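Local coordinates for N-acetylmuramoyl-L-alanine amidase AmiD (Escherichia coli, PDB 3D2Y), which hydrolyses the amide link between N-acetylmuramoyl residues and L-amino acids in cell-wall glycopeptides, using a single zinc ion per subunit, at residues A[32-37]-A[101-106]; A[133-138]-A[174-179]; A[208-213]-A[253-258]. All blocks are in the same frame, centred on the assembly; numbering follows the deposited sequence.

Contact 1 (A[32-37]-A[101-106]); sequences LVIHYT and IGIELE
Leu-32 opens a parallel strand pairing in the central sheet of the amidase/PGRP fold. Its CG stands anti to the backbone N (chi1 -176°), which carries CD1 across to Ile-103 CD1 at 3.7 Å. Val-33 gives the two straightest bonds, each nearly along a C=O axis: its N lies 2.9 Å from Ile-101 O, and its O lies 3.0 Å from Ile-103 N. Ile-34, on the same face as Leu-32, sets CG2 3.6 Å from Leu-105 CD1. His-35 bonds to the 101-105 strand through both backbone groups: N gives to Ile-103 O, while O takes Leu-105 N from above the carbonyl plane. The imidazole of this zinc ligand, hydrogen-bonded through NE2 to His-84, points to the opposite face, as does Glu-104, the proton acceptor. The Glu-104 chain bends at chi2 (-101°), bringing OE2 3.0 Å from His-35 CB, with carboxylate and ring planes 30° apart. Tyr-36 and Thr-37 belong to the substrate site; Thr-37 N reaches Leu-105 O at 3.0 Å, and its CG2 comes 3.3 Å from Glu-104 OE1. An alanine in place of Glu-104 would remove the carboxylate that lies along His-35 and Thr-37, and would probably loosen the packing beside the zinc ligand. In the mixed sheet, strand 148-150 flanks 31-36 and strand 57-59 flanks 100-105, while helix 124-141 covers the face of Ile-101, Ile-103 and Leu-105.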
ATOM      1  N   LEU A  32       4.288  -1.952  -3.854  1.00  2.00           N
ATOM      2  CA  LEU A  32       3.447  -0.921  -4.513  1.00  4.79           C
ATOM      3  C   LEU A  32       2.628  -0.213  -3.476  1.00  4.71           C
ATOM      4  O   LEU A  32       1.763  -0.834  -2.820  1.00  5.67           O
ATOM      5  CB  LEU A  32       2.518  -1.572  -5.531  1.00  3.38           C
ATOM      6  CG  LEU A  32       1.642  -0.659  -6.379  1.00  6.69           C
ATOM      7  CD1 LEU A  32       2.529   0.388  -7.087  1.00  4.15           C
ATOM      8  CD2 LEU A  32       0.728  -1.426  -7.389  1.00  4.41           C
ATOM      9  N   VAL A  33       2.898   1.086  -3.312  1.00  6.09           N
ATOM     10  CA  VAL A  33       2.234   1.911  -2.301  1.00  2.42           C
ATOM     11  C   VAL A  33       1.126   2.856  -2.894  1.00  3.36           C
ATOM     12  O   VAL A  33       1.394   3.641  -3.789  1.00  4.70           O
ATOM     13  CB  VAL A  33       3.240   2.793  -1.504  1.00  4.10           C
ATOM     14  CG1 VAL A  33       2.506   3.580  -0.429  1.00  5.56           C
ATOM     15  CG2 VAL A  33       4.340   1.943  -0.850  1.00  6.22           C
ATOM     16  N   ILE A  34      -0.086   2.779  -2.344  1.00  3.77           N
ATOM     17  CA  ILE A  34      -1.199   3.629  -2.791  1.00  2.65           C
ATOM     18  C   ILE A  34      -1.374   4.852  -1.879  1.00  3.06           C
ATOM     19  O   ILE A  34      -1.403   4.716  -0.654  1.00  4.41           O
ATOM     20  CB  ILE A  34      -2.537   2.833  -2.885  1.00  3.61           C
ATOM     21  CG1 ILE A  34      -2.322   1.539  -3.680  1.00  2.21           C
ATOM     22  CG2 ILE A  34      -3.585   3.644  -3.587  1.00  6.13           C
ATOM     23  CD1 ILE A  34      -1.849   1.765  -5.149  1.00  4.54           C
ATOM     24  N   HIS A  35      -1.496   6.027  -2.496  1.00  3.74           N
ATOM     25  CA  HIS A  35      -1.674   7.305  -1.776  1.00  2.00           C
ATOM     26  C   HIS A  35      -2.899   8.026  -2.282  1.00  2.00           C
ATOM     27  O   HIS A  35      -3.320   7.761  -3.430  1.00  3.67           O
ATOM     28  CB  HIS A  35      -0.488   8.267  -2.071  1.00  5.70           C
ATOM     29  CG  HIS A  35       0.864   7.739  -1.679  1.00  4.80           C
ATOM     30  ND1 HIS A  35       1.452   8.045  -0.470  1.00  2.43           N
ATOM     31  CD2 HIS A  35       1.751   6.969  -2.354  1.00  6.51           C
ATOM     32  CE1 HIS A  35       2.630   7.452  -0.402  1.00  2.84           C
ATOM     33  NE2 HIS A  35       2.828   6.777  -1.525  1.00  5.41           N
ATOM     34  N   TYR A  36      -3.432   8.962  -1.496  1.00  2.00           N
ATOM     35  CA  TYR A  36      -4.213  10.087  -2.074  1.00  4.34           C
ATOM     36  C   TYR A  36      -3.458  11.416  -1.933  1.00  5.97           C
ATOM     37  O   TYR A  36      -2.567  11.565  -1.078  1.00  6.15           O
ATOM     38  CB  TYR A  36      -5.684  10.227  -1.561  1.00  6.26           C
ATOM     39  CG  TYR A  36      -5.855  10.346  -0.057  1.00  2.71           C
ATOM     40  CD1 TYR A  36      -5.199  11.345   0.692  1.00  4.66           C
ATOM     41  CD2 TYR A  36      -6.672   9.437   0.643  1.00  6.05           C
ATOM     42  CE1 TYR A  36      -5.329  11.403   2.079  1.00  3.84           C
ATOM     43  CE2 TYR A  36      -6.838   9.523   2.042  1.00  3.24           C
ATOM     44  CZ  TYR A  36      -6.146  10.498   2.753  1.00  4.45           C
ATOM     45  OH  TYR A  36      -6.268  10.594   4.141  1.00  8.61           O
ATOM     46  N   THR A  37      -3.873  12.397  -2.724  1.00  5.02           N
ATOM     47  CA  THR A  37      -3.136  13.664  -2.835  1.00  6.00           C
ATOM     48  C   THR A  37      -3.576  14.661  -1.777  1.00  4.79           C
ATOM     49  O   THR A  37      -2.809  15.534  -1.380  1.00  5.91           O
ATOM     50  CB  THR A  37      -3.330  14.323  -4.231  1.00  3.71           C
ATOM     51  OG1 THR A  37      -4.705  14.670  -4.492  1.00  5.78           O
ATOM     52  CG2 THR A  37      -2.856  13.453  -5.314  1.00  4.95           C
ATOM     53  N   ILE A 101       7.260   1.330  -5.649  1.00  2.85           N
ATOM     54  CA  ILE A 101       6.653   2.282  -6.590  1.00  2.23           C
ATOM     55  C   ILE A 101       5.492   2.965  -5.885  1.00  2.00           C
ATOM     56  O   ILE A 101       4.782   2.334  -5.141  1.00  5.32           O
ATOM     57  CB  ILE A 101       6.222   1.535  -7.858  1.00  3.89           C
ATOM     58  CG1 ILE A 101       7.486   1.244  -8.667  1.00  2.54           C
ATOM     59  CG2 ILE A 101       5.258   2.379  -8.683  1.00  5.19           C
ATOM     60  CD1 ILE A 101       7.302   0.415  -9.853  1.00  5.38           C
ATOM     61  N   GLY A 102       5.338   4.279  -6.095  1.00  4.38           N
ATOM     62  CA  GLY A 102       4.314   5.052  -5.388  1.00  3.91           C
ATOM     63  C   GLY A 102       3.339   5.553  -6.424  1.00  4.78           C
ATOM     64  O   GLY A 102       3.742   6.098  -7.449  1.00  5.08           O
ATOM     65  N   ILE A 103       2.067   5.268  -6.193  1.00  3.34           N
ATOM     66  CA  ILE A 103       0.971   5.807  -7.011  1.00  4.60           C
ATOM     67  C   ILE A 103       0.144   6.765  -6.191  1.00  6.18           C
ATOM     68  O   ILE A 103      -0.430   6.376  -5.150  1.00  5.02           O
ATOM     69  CB  ILE A 103       0.088   4.696  -7.611  1.00  2.80           C
ATOM     70  CG1 ILE A 103       0.938   3.845  -8.563  1.00  5.24           C
ATOM     71  CG2 ILE A 103      -1.114   5.312  -8.387  1.00  9.78           C
ATOM     72  CD1 ILE A 103       0.244   2.604  -9.004  1.00  4.77           C
ATOM     73  N   GLU A 104       0.030   7.994  -6.689  1.00  4.22           N
ATOM     74  CA  GLU A 104      -0.815   9.017  -6.059  1.00  2.70           C
ATOM     75  C   GLU A 104      -2.128   9.170  -6.846  1.00  7.14           C
ATOM     76  O   GLU A 104      -2.127   9.292  -8.084  1.00  3.19           O
ATOM     77  CB  GLU A 104      -0.077  10.355  -6.018  1.00  6.83           C
ATOM     78  CG  GLU A 104       1.042  10.423  -4.963  1.00  7.59           C
ATOM     79  CD  GLU A 104       0.601  11.173  -3.746  1.00  8.85           C
ATOM     80  OE1 GLU A 104      -0.142  12.147  -3.907  1.00 15.00           O
ATOM     81  OE2 GLU A 104       1.014  10.846  -2.633  1.00 11.98           O
ATOM     82  N   LEU A 105      -3.217   9.157  -6.092  1.00  6.13           N
ATOM     83  CA  LEU A 105      -4.604   9.252  -6.560  1.00  4.05           C
ATOM     84  C   LEU A 105      -5.184  10.594  -6.122  1.00  4.43           C
ATOM     85  O   LEU A 105      -5.237  10.914  -4.927  1.00  4.03           O
ATOM     86  CB  LEU A 105      -5.420   8.096  -5.994  1.00  5.41           C
ATOM     87  CG  LEU A 105      -4.902   6.653  -6.150  1.00  6.89           C
ATOM     88  CD1 LEU A 105      -5.893   5.645  -5.549  1.00  4.45           C
ATOM     89  CD2 LEU A 105      -4.709   6.348  -7.625  1.00  5.97           C
ATOM     90  N   GLU A 106      -5.610  11.375  -7.100  1.00  3.60           N
ATOM     91  CA  GLU A 106      -6.219  12.668  -6.799  1.00  2.00           C
ATOM     92  C   GLU A 106      -7.516  12.374  -6.060  1.00  2.00           C
ATOM     93  O   GLU A 106      -8.447  11.803  -6.625  1.00  7.27           O
ATOM     94  CB  GLU A 106      -6.499  13.487  -8.046  1.00  2.00           C
ATOM     95  CG  GLU A 106      -7.179  14.847  -7.739  1.00  2.92           C
ATOM     96  CD  GLU A 106      -7.916  15.498  -8.931  1.00  4.04           C
ATOM     97  OE1 GLU A 106      -8.666  16.452  -8.674  1.00  4.03           O
ATOM     98  OE2 GLU A 106      -7.739  15.083 -10.092  1.00  7.83           O
TER

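Contact 2 (A[133-138]-A[174-179]); sequences LAKDII and QGIGAW
Gln-174 O is the polar atom that ties the two segments together, and a single bond across the contact grips it: Lys-135 NZ donates from 3.2 Å, lying in the carbonyl plane on a lone pair, with a C=O...N angle of 139°. The lysine gets there by bending. Its CG is anti to its own carbonyl carbon, the chain runs straight through chi2, then turns at chi3 (102°) and again at chi4, so that the ammonium swings over to the loop. CE follows along the same carbonyl, while the side-chain amide of Gln-174 stays off to one side, its NE2 4.0 Å from NZ and not bonded to it. The acceptor lies just past the C-terminus of helix 168-173, where the helix dipole would probably favour a positive charge. That helix closes in a Schellman motif: Ile-176 N bonds back to Leu-171 O and Gly-175 N to Ala-172 O, with Gly-175, at positive phi, as the C-prime residue. The motif turns the chain so that Ile-176, which also packs on Leu-171, is set against helix 124-141. Both branches touch the helix. CD1 touches Ala-134 CB at 3.8 Å and Lys-135 CG, also at 3.8 Å, the isoleucine crossing the lysine chain at about a right angle. The CG2 methyl meets the end of Ile-138, CD1, at 3.7 Å, the two side chains crossing obliquely, and also reaches Ala-134 CB at 4.0 Å. Ala-134 and Ile-138 are one helical turn apart, linked by the bond from Ile-138 N to Ala-134 O. Past Ile-176 the chain leaves through Gly-177, whose backbone angles would drive a CB into the Ile-176 carbonyl oxygen.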
ATOM      1  N   LEU A 133      -2.836  -0.372 -14.674  1.00 10.49           N
ATOM      2  CA  LEU A 133      -1.518   0.129 -14.329  1.00  7.40           C
ATOM      3  C   LEU A 133      -0.945  -0.699 -13.175  1.00  9.90           C
ATOM      4  O   LEU A 133       0.192  -1.180 -13.242  1.00  6.99           O
ATOM      5  CB  LEU A 133      -1.601   1.623 -13.960  1.00 12.65           C
ATOM      6  CG  LEU A 133      -0.324   2.212 -13.322  1.00 10.35           C
ATOM      7  CD1 LEU A 133       0.886   2.164 -14.301  1.00 10.17           C
ATOM      8  CD2 LEU A 133      -0.601   3.607 -12.749  1.00  6.82           C
ATOM      9  N   ALA A 134      -1.739  -0.903 -12.127  1.00 10.09           N
ATOM     10  CA  ALA A 134      -1.302  -1.800 -11.012  1.00  6.07           C
ATOM     11  C   ALA A 134      -0.977  -3.218 -11.511  1.00  9.27           C
ATOM     12  O   ALA A 134       0.044  -3.775 -11.135  1.00  5.83           O
ATOM     13  CB  ALA A 134      -2.363  -1.837  -9.912  1.00  7.58           C
ATOM     14  N   LYS A 135      -1.826  -3.779 -12.378  1.00  8.56           N
ATOM     15  CA  LYS A 135      -1.585  -5.120 -12.915  1.00  8.07           C
ATOM     16  C   LYS A 135      -0.244  -5.180 -13.657  1.00  8.89           C
ATOM     17  O   LYS A 135       0.517  -6.130 -13.499  1.00  9.67           O
ATOM     18  CB  LYS A 135      -2.746  -5.582 -13.823  1.00 11.03           C
ATOM     19  CG  LYS A 135      -4.015  -5.892 -13.018  1.00 10.63           C
ATOM     20  CD  LYS A 135      -5.181  -6.310 -13.883  1.00 14.34           C
ATOM     21  CE  LYS A 135      -5.356  -7.815 -13.839  1.00 18.88           C
ATOM     22  NZ  LYS A 135      -6.820  -8.204 -13.988  1.00 23.03           N
ATOM     23  N   ASP A 136       0.053  -4.155 -14.451  1.00  5.87           N
ATOM     24  CA  ASP A 136       1.264  -4.152 -15.232  1.00  9.92           C
ATOM     25  C   ASP A 136       2.452  -4.085 -14.295  1.00  6.87           C
ATOM     26  O   ASP A 136       3.430  -4.842 -14.451  1.00  7.07           O
ATOM     27  CB  ASP A 136       1.322  -2.988 -16.213  1.00  6.99           C
ATOM     28  CG  ASP A 136       0.469  -3.212 -17.466  1.00 12.50           C
ATOM     29  OD1 ASP A 136      -0.081  -4.327 -17.715  1.00 14.01           O
ATOM     30  OD2 ASP A 136       0.357  -2.229 -18.210  1.00  9.57           O
ATOM     31  N   ILE A 137       2.353  -3.226 -13.299  1.00  6.98           N
ATOM     32  CA  ILE A 137       3.441  -3.060 -12.327  1.00  4.98           C
ATOM     33  C   ILE A 137       3.723  -4.335 -11.551  1.00  8.51           C
ATOM     34  O   ILE A 137       4.893  -4.787 -11.465  1.00  6.80           O
ATOM     35  CB  ILE A 137       3.191  -1.850 -11.369  1.00  3.31           C
ATOM     36  CG1 ILE A 137       3.140  -0.567 -12.182  1.00  5.93           C
ATOM     37  CG2 ILE A 137       4.363  -1.725 -10.379  1.00  4.20           C
ATOM     38  CD1 ILE A 137       2.539   0.597 -11.386  1.00  5.58           C
ATOM     39  N   ILE A 138       2.649  -4.926 -11.026  1.00  7.50           N
ATOM     40  CA  ILE A 138       2.697  -6.204 -10.310  1.00  7.30           C
ATOM     41  C   ILE A 138       3.283  -7.346 -11.176  1.00  8.07           C
ATOM     42  O   ILE A 138       4.126  -8.096 -10.696  1.00  6.99           O
ATOM     43  CB  ILE A 138       1.294  -6.562  -9.753  1.00  6.92           C
ATOM     44  CG1 ILE A 138       0.925  -5.603  -8.603  1.00  7.84           C
ATOM     45  CG2 ILE A 138       1.226  -8.042  -9.382  1.00  6.93           C
ATOM     46  CD1 ILE A 138      -0.554  -5.433  -8.362  1.00  6.62           C
ATOM     47  N   GLN A 174      -9.762  -8.323  -8.665  1.00 12.52           N
ATOM     48  CA  GLN A 174      -9.034  -8.139  -9.932  1.00 14.17           C
ATOM     49  C   GLN A 174      -7.560  -8.642  -9.894  1.00 14.35           C
ATOM     50  O   GLN A 174      -6.771  -8.423 -10.841  1.00 14.73           O
ATOM     51  CB  GLN A 174      -9.102  -6.662 -10.356  1.00 16.19           C
ATOM     52  CG  GLN A 174     -10.503  -6.146 -10.611  1.00 20.19           C
ATOM     53  CD  GLN A 174     -11.100  -6.711 -11.868  1.00 24.46           C
ATOM     54  OE1 GLN A 174     -12.213  -7.229 -11.859  1.00 24.64           O
ATOM     55  NE2 GLN A 174     -10.355  -6.625 -12.970  1.00 26.39           N
ATOM     56  N   GLY A 175      -7.197  -9.309  -8.801  1.00 10.75           N
ATOM     57  CA  GLY A 175      -5.853  -9.873  -8.608  1.00 10.11           C
ATOM     58  C   GLY A 175      -4.839  -8.866  -8.107  1.00 12.33           C
ATOM     59  O   GLY A 175      -3.625  -9.093  -8.203  1.00 11.37           O
ATOM     60  N   ILE A 176      -5.339  -7.743  -7.590  1.00 10.48           N
ATOM     61  CA  ILE A 176      -4.495  -6.678  -7.033  1.00  5.42           C
ATOM     62  C   ILE A 176      -4.604  -6.565  -5.512  1.00  9.03           C
ATOM     63  O   ILE A 176      -5.552  -5.985  -4.976  1.00  5.58           O
ATOM     64  CB  ILE A 176      -4.790  -5.313  -7.647  1.00  7.05           C
ATOM     65  CG1 ILE A 176      -4.741  -5.395  -9.194  1.00  6.27           C
ATOM     66  CG2 ILE A 176      -3.831  -4.215  -7.058  1.00  6.78           C
ATOM     67  CD1 ILE A 176      -5.354  -4.170  -9.899  1.00  2.00           C
ATOM     68  N   GLY A 177      -3.572  -7.040  -4.838  1.00  9.37           N
ATOM     69  CA  GLY A 177      -3.490  -6.970  -3.368  1.00 10.68           C
ATOM     70  C   GLY A 177      -4.093  -8.148  -2.623  1.00  7.95           C
ATOM     71  O   GLY A 177      -4.788  -9.012  -3.195  1.00  4.43           O
ATOM     72  N   ALA A 178      -3.825  -8.155  -1.323  1.00  6.29           N
ATOM     73  CA  ALA A 178      -4.158  -9.250  -0.379  1.00  2.04           C
ATOM     74  C   ALA A 178      -5.594  -9.139   0.133  1.00  6.25           C
ATOM     75  O   ALA A 178      -6.112  -8.050   0.401  1.00  6.95           O
ATOM     76  CB  ALA A 178      -3.191  -9.198   0.824  1.00  2.00           C
ATOM     77  N   TRP A 179      -6.262 -10.270   0.251  1.00  6.50           N
ATOM     78  CA  TRP A 179      -7.570 -10.288   0.942  1.00  7.26           C
ATOM     79  C   TRP A 179      -7.741 -11.678   1.527  1.00 12.07           C
ATOM     80  O   TRP A 179      -7.379 -12.646   0.857  1.00  9.18           O
ATOM     81  CB  TRP A 179      -8.705  -9.937  -0.018  1.00 10.80           C
ATOM     82  CG  TRP A 179      -9.951  -9.492   0.679  1.00  6.92           C
ATOM     83  CD1 TRP A 179     -11.074 -10.256   0.933  1.00 10.52           C
ATOM     84  CD2 TRP A 179     -10.203  -8.200   1.256  1.00  7.47           C
ATOM     85  NE1 TRP A 179     -12.019  -9.496   1.608  1.00  9.48           N
ATOM     86  CE2 TRP A 179     -11.498  -8.245   1.836  1.00 10.70           C
ATOM     87  CE3 TRP A 179      -9.458  -7.007   1.348  1.00  8.50           C
ATOM     88  CZ2 TRP A 179     -12.083  -7.126   2.477  1.00 12.12           C
ATOM     89  CZ3 TRP A 179     -10.028  -5.916   2.011  1.00  8.97           C
ATOM     90  CH2 TRP A 179     -11.323  -5.987   2.567  1.00 11.04           C
TER

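Contact 3 (A[208-213]-A[253-258]); sequences ARYGYD and ALLEKY
Two helix C-termini meet here, those of 200-210 and 245-258, in the all-helical C-terminal part of the chain; together with helix 220-234 they form a three-helix group consistent with a peptidoglycan-binding-type module. Tyr-210, the last residue of its helix, carries nearly all of the contact. Its CG is anti to the backbone N (chi1 -174°), which sends the ring toward helix 245-258. Leu-254 takes one face and the hydroxyl end: CD1 lies over the ring, CB is 3.7 Å from Tyr-210 CE1, and CD2 stands 3.9 Å from Tyr-210 OH. Leu-255 comes to the ring edge near its base, its CD2 3.9 Å from Tyr-210 CB and 3.7 Å from Tyr-210 N, so that it covers the backbone of the last helical turn as well. Tyr-258, one turn beyond Leu-254, adds CB at the same kind of edge, 4.4 Å from Tyr-210 CE1. Right after the tyrosine the first chain breaks out of the helix at Gly-211 (phi 156°), where a CB would jam against Tyr-210 O; Tyr-210 O accepts a bond from Arg-91 NH1. Leu-254 also packs on Phe-230 and Phe-234 of helix 220-234. No hydrogen bond crosses between the segments, so the contact between them rests on nonpolar packing of the ring against Leu-254, Leu-255 and Tyr-258 CB, which lacks the directionality of a hydrogen bond.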
ATOM      1  N   ALA A 208       2.229  -6.942  13.690  1.00  6.31           N
ATOM      2  CA  ALA A 208       3.672  -6.828  13.542  1.00  8.11           C
ATOM      3  C   ALA A 208       4.160  -7.842  12.530  1.00  9.52           C
ATOM      4  O   ALA A 208       4.922  -7.514  11.626  1.00  4.40           O
ATOM      5  CB  ALA A 208       4.397  -7.051  14.900  1.00  4.30           C
ATOM      6  N   ARG A 209       3.739  -9.094  12.701  1.00  6.04           N
ATOM      7  CA  ARG A 209       4.230 -10.165  11.857  1.00  6.71           C
ATOM      8  C   ARG A 209       3.709 -10.081  10.428  1.00  7.47           C
ATOM      9  O   ARG A 209       4.416 -10.489   9.504  1.00  5.00           O
ATOM     10  CB  ARG A 209       3.903 -11.539  12.440  1.00  3.51           C
ATOM     11  CG  ARG A 209       4.550 -11.865  13.818  1.00  8.03           C
ATOM     12  CD  ARG A 209       6.077 -12.093  13.803  1.00  7.23           C
ATOM     13  NE  ARG A 209       6.846 -10.873  13.549  1.00 12.67           N
ATOM     14  CZ  ARG A 209       7.174  -9.946  14.460  1.00 12.95           C
ATOM     15  NH1 ARG A 209       6.852 -10.077  15.739  1.00 13.81           N
ATOM     16  NH2 ARG A 209       7.850  -8.876  14.080  1.00 16.41           N
ATOM     17  N   TYR A 210       2.487  -9.570  10.280  1.00  4.79           N
ATOM     18  CA  TYR A 210       1.909  -9.329   8.949  1.00  3.15           C
ATOM     19  C   TYR A 210       2.662  -8.202   8.208  1.00  5.40           C
ATOM     20  O   TYR A 210       2.815  -8.263   6.981  1.00  5.13           O
ATOM     21  CB  TYR A 210       0.377  -9.111   8.954  1.00  6.21           C
ATOM     22  CG  TYR A 210      -0.168  -9.015   7.520  1.00  5.33           C
ATOM     23  CD1 TYR A 210      -0.261 -10.154   6.711  1.00  3.63           C
ATOM     24  CD2 TYR A 210      -0.504  -7.781   6.949  1.00  9.09           C
ATOM     25  CE1 TYR A 210      -0.739 -10.066   5.416  1.00  4.12           C
ATOM     26  CE2 TYR A 210      -0.953  -7.691   5.592  1.00  5.84           C
ATOM     27  CZ  TYR A 210      -1.080  -8.845   4.866  1.00  5.32           C
ATOM     28  OH  TYR A 210      -1.488  -8.779   3.549  1.00  8.06           O
ATOM     29  N   GLY A 211       3.106  -7.185   8.959  1.00  5.52           N
ATOM     30  CA  GLY A 211       4.112  -6.281   8.463  1.00  7.01           C
ATOM     31  C   GLY A 211       4.142  -4.913   9.074  1.00  4.28           C
ATOM     32  O   GLY A 211       5.038  -4.129   8.752  1.00  3.71           O
ATOM     33  N   TYR A 212       3.193  -4.646   9.978  1.00  5.67           N
ATOM     34  CA  TYR A 212       3.024  -3.313  10.557  1.00  4.17           C
ATOM     35  C   TYR A 212       4.158  -2.964  11.522  1.00  3.37           C
ATOM     36  O   TYR A 212       4.623  -3.790  12.246  1.00  4.40           O
ATOM     37  CB  TYR A 212       1.620  -3.130  11.226  1.00  4.34           C
ATOM     38  CG  TYR A 212       0.484  -3.053  10.227  1.00  3.46           C
ATOM     39  CD1 TYR A 212      -0.103  -1.814   9.846  1.00  2.32           C
ATOM     40  CD2 TYR A 212       0.026  -4.219   9.615  1.00  5.25           C
ATOM     41  CE1 TYR A 212      -1.135  -1.803   8.875  1.00  2.00           C
ATOM     42  CE2 TYR A 212      -0.957  -4.230   8.697  1.00  7.58           C
ATOM     43  CZ  TYR A 212      -1.577  -3.028   8.324  1.00  2.38           C
ATOM     44  OH  TYR A 212      -2.541  -3.091   7.336  1.00  6.62           O
ATOM     45  N   ASP A 213       4.499  -1.679  11.604  1.00  4.94           N
ATOM     46  CA  ASP A 213       5.561  -1.199  12.483  1.00  4.85           C
ATOM     47  C   ASP A 213       4.981  -1.200  13.899  1.00  9.22           C
ATOM     48  O   ASP A 213       4.075  -0.421  14.193  1.00 16.49           O
ATOM     49  CB  ASP A 213       5.871   0.254  12.070  1.00  7.63           C
ATOM     50  CG  ASP A 213       7.166   0.814  12.667  1.00 11.63           C
ATOM     51  OD1 ASP A 213       7.990   0.062  13.215  1.00 12.59           O
ATOM     52  OD2 ASP A 213       7.370   2.053  12.541  1.00 10.34           O
ATOM     53  N   ALA A 253      -6.261 -14.933   9.326  1.00  7.50           N
ATOM     54  CA  ALA A 253      -6.497 -15.442   7.968  1.00  8.69           C
ATOM     55  C   ALA A 253      -5.511 -14.872   6.924  1.00  3.81           C
ATOM     56  O   ALA A 253      -5.023 -15.623   6.054  1.00  5.55           O
ATOM     57  CB  ALA A 253      -7.921 -15.210   7.539  1.00  7.11           C
ATOM     58  N   LEU A 254      -5.220 -13.570   6.979  1.00  6.10           N
ATOM     59  CA  LEU A 254      -4.086 -13.017   6.210  1.00  7.32           C
ATOM     60  C   LEU A 254      -2.725 -13.693   6.422  1.00  9.48           C
ATOM     61  O   LEU A 254      -2.036 -14.043   5.448  1.00 10.37           O
ATOM     62  CB  LEU A 254      -3.934 -11.506   6.461  1.00  6.16           C
ATOM     63  CG  LEU A 254      -5.049 -10.670   5.836  1.00  9.62           C
ATOM     64  CD1 LEU A 254      -5.035  -9.313   6.513  1.00  4.53           C
ATOM     65  CD2 LEU A 254      -4.923 -10.575   4.299  1.00  8.14           C
ATOM     66  N   LEU A 255      -2.364 -13.928   7.682  1.00  9.70           N
ATOM     67  CA  LEU A 255      -1.124 -14.601   7.989  1.00  5.15           C
ATOM     68  C   LEU A 255      -1.072 -16.057   7.473  1.00  9.17           C
ATOM     69  O   LEU A 255      -0.064 -16.520   6.931  1.00 10.57           O
ATOM     70  CB  LEU A 255      -0.820 -14.517   9.494  1.00  4.75           C
ATOM     71  CG  LEU A 255      -0.286 -13.156   9.950  1.00  7.56           C
ATOM     72  CD1 LEU A 255      -0.427 -13.020  11.489  1.00  8.09           C
ATOM     73  CD2 LEU A 255       1.160 -12.900   9.457  1.00  9.72           C
ATOM     74  N   GLU A 256      -2.163 -16.768   7.637  1.00  5.47           N
ATOM     75  CA  GLU A 256      -2.290 -18.095   7.076  1.00  4.85           C
ATOM     76  C   GLU A 256      -2.094 -18.156   5.545  1.00  8.34           C
ATOM     77  O   GLU A 256      -1.376 -19.014   5.011  1.00  8.54           O
ATOM     78  CB  GLU A 256      -3.661 -18.647   7.492  1.00  4.82           C
ATOM     79  CG  GLU A 256      -3.966 -19.983   6.897  1.00 10.18           C
ATOM     80  CD  GLU A 256      -5.282 -20.499   7.373  1.00  7.07           C
ATOM     81  OE1 GLU A 256      -5.280 -21.240   8.349  1.00  6.69           O
ATOM     82  OE2 GLU A 256      -6.332 -20.121   6.795  1.00 11.18           O
ATOM     83  N   LYS A 257      -2.738 -17.239   4.835  1.00  5.16           N
ATOM     84  CA  LYS A 257      -2.694 -17.223   3.378  1.00  8.65           C
ATOM     85  C   LYS A 257      -1.405 -16.655   2.752  1.00 11.99           C
ATOM     86  O   LYS A 257      -0.911 -17.191   1.747  1.00 16.16           O
ATOM     87  CB  LYS A 257      -3.937 -16.504   2.854  1.00  8.94           C
ATOM     88  CG  LYS A 257      -4.180 -16.625   1.338  1.00  6.42           C
ATOM     89  CD  LYS A 257      -5.484 -15.941   0.944  1.00  9.65           C
ATOM     90  CE  LYS A 257      -5.646 -15.918  -0.580  1.00 11.53           C
ATOM     91  NZ  LYS A 257      -6.831 -15.111  -1.052  1.00 14.04           N
ATOM     92  N   TYR A 258      -0.842 -15.608   3.350  1.00 10.54           N
ATOM     93  CA  TYR A 258       0.279 -14.876   2.733  1.00  8.87           C
ATOM     94  C   TYR A 258       1.589 -14.960   3.515  1.00 12.89           C
ATOM     95  O   TYR A 258       2.658 -14.559   3.018  1.00 12.45           O
ATOM     96  CB  TYR A 258      -0.099 -13.412   2.557  1.00 11.26           C
ATOM     97  CG  TYR A 258      -1.297 -13.221   1.682  1.00 12.18           C
ATOM     98  CD1 TYR A 258      -1.186 -13.306   0.290  1.00 14.28           C
ATOM     99  CD2 TYR A 258      -2.556 -12.956   2.241  1.00 12.28           C
ATOM    100  CE1 TYR A 258      -2.311 -13.152  -0.548  1.00 15.16           C
ATOM    101  CE2 TYR A 258      -3.664 -12.792   1.442  1.00  7.40           C
ATOM    102  CZ  TYR A 258      -3.544 -12.898   0.041  1.00 12.87           C
ATOM    103  OH  TYR A 258      -4.631 -12.687  -0.770  1.00 11.18           O
TER

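Contacts 1 and 2 share a hydrophobic layer: helix 124-141, which meets the 174-179 loop in contact 2, also packs against the strands of contact 1, with Ile-101 CD1 3.7 Å from Ile-137 CG2 and Leu-32 CD2 4.0 Å from Ala-134 CB. The same loop then reaches contact 3, where Trp-179 N lies 3.1 Å from Tyr-258 OH and Ala-178 CB 3.2 Å from Tyr-210 OH. Contact 2 thus touches both, whereas contacts 1 and 3 stay about 11 Å apart at their nearest atoms. Contact 1 alone holds catalytic residues; His-35 lies beside the other zinc ligands, His-151 and Asp-161, next to the bound peptide.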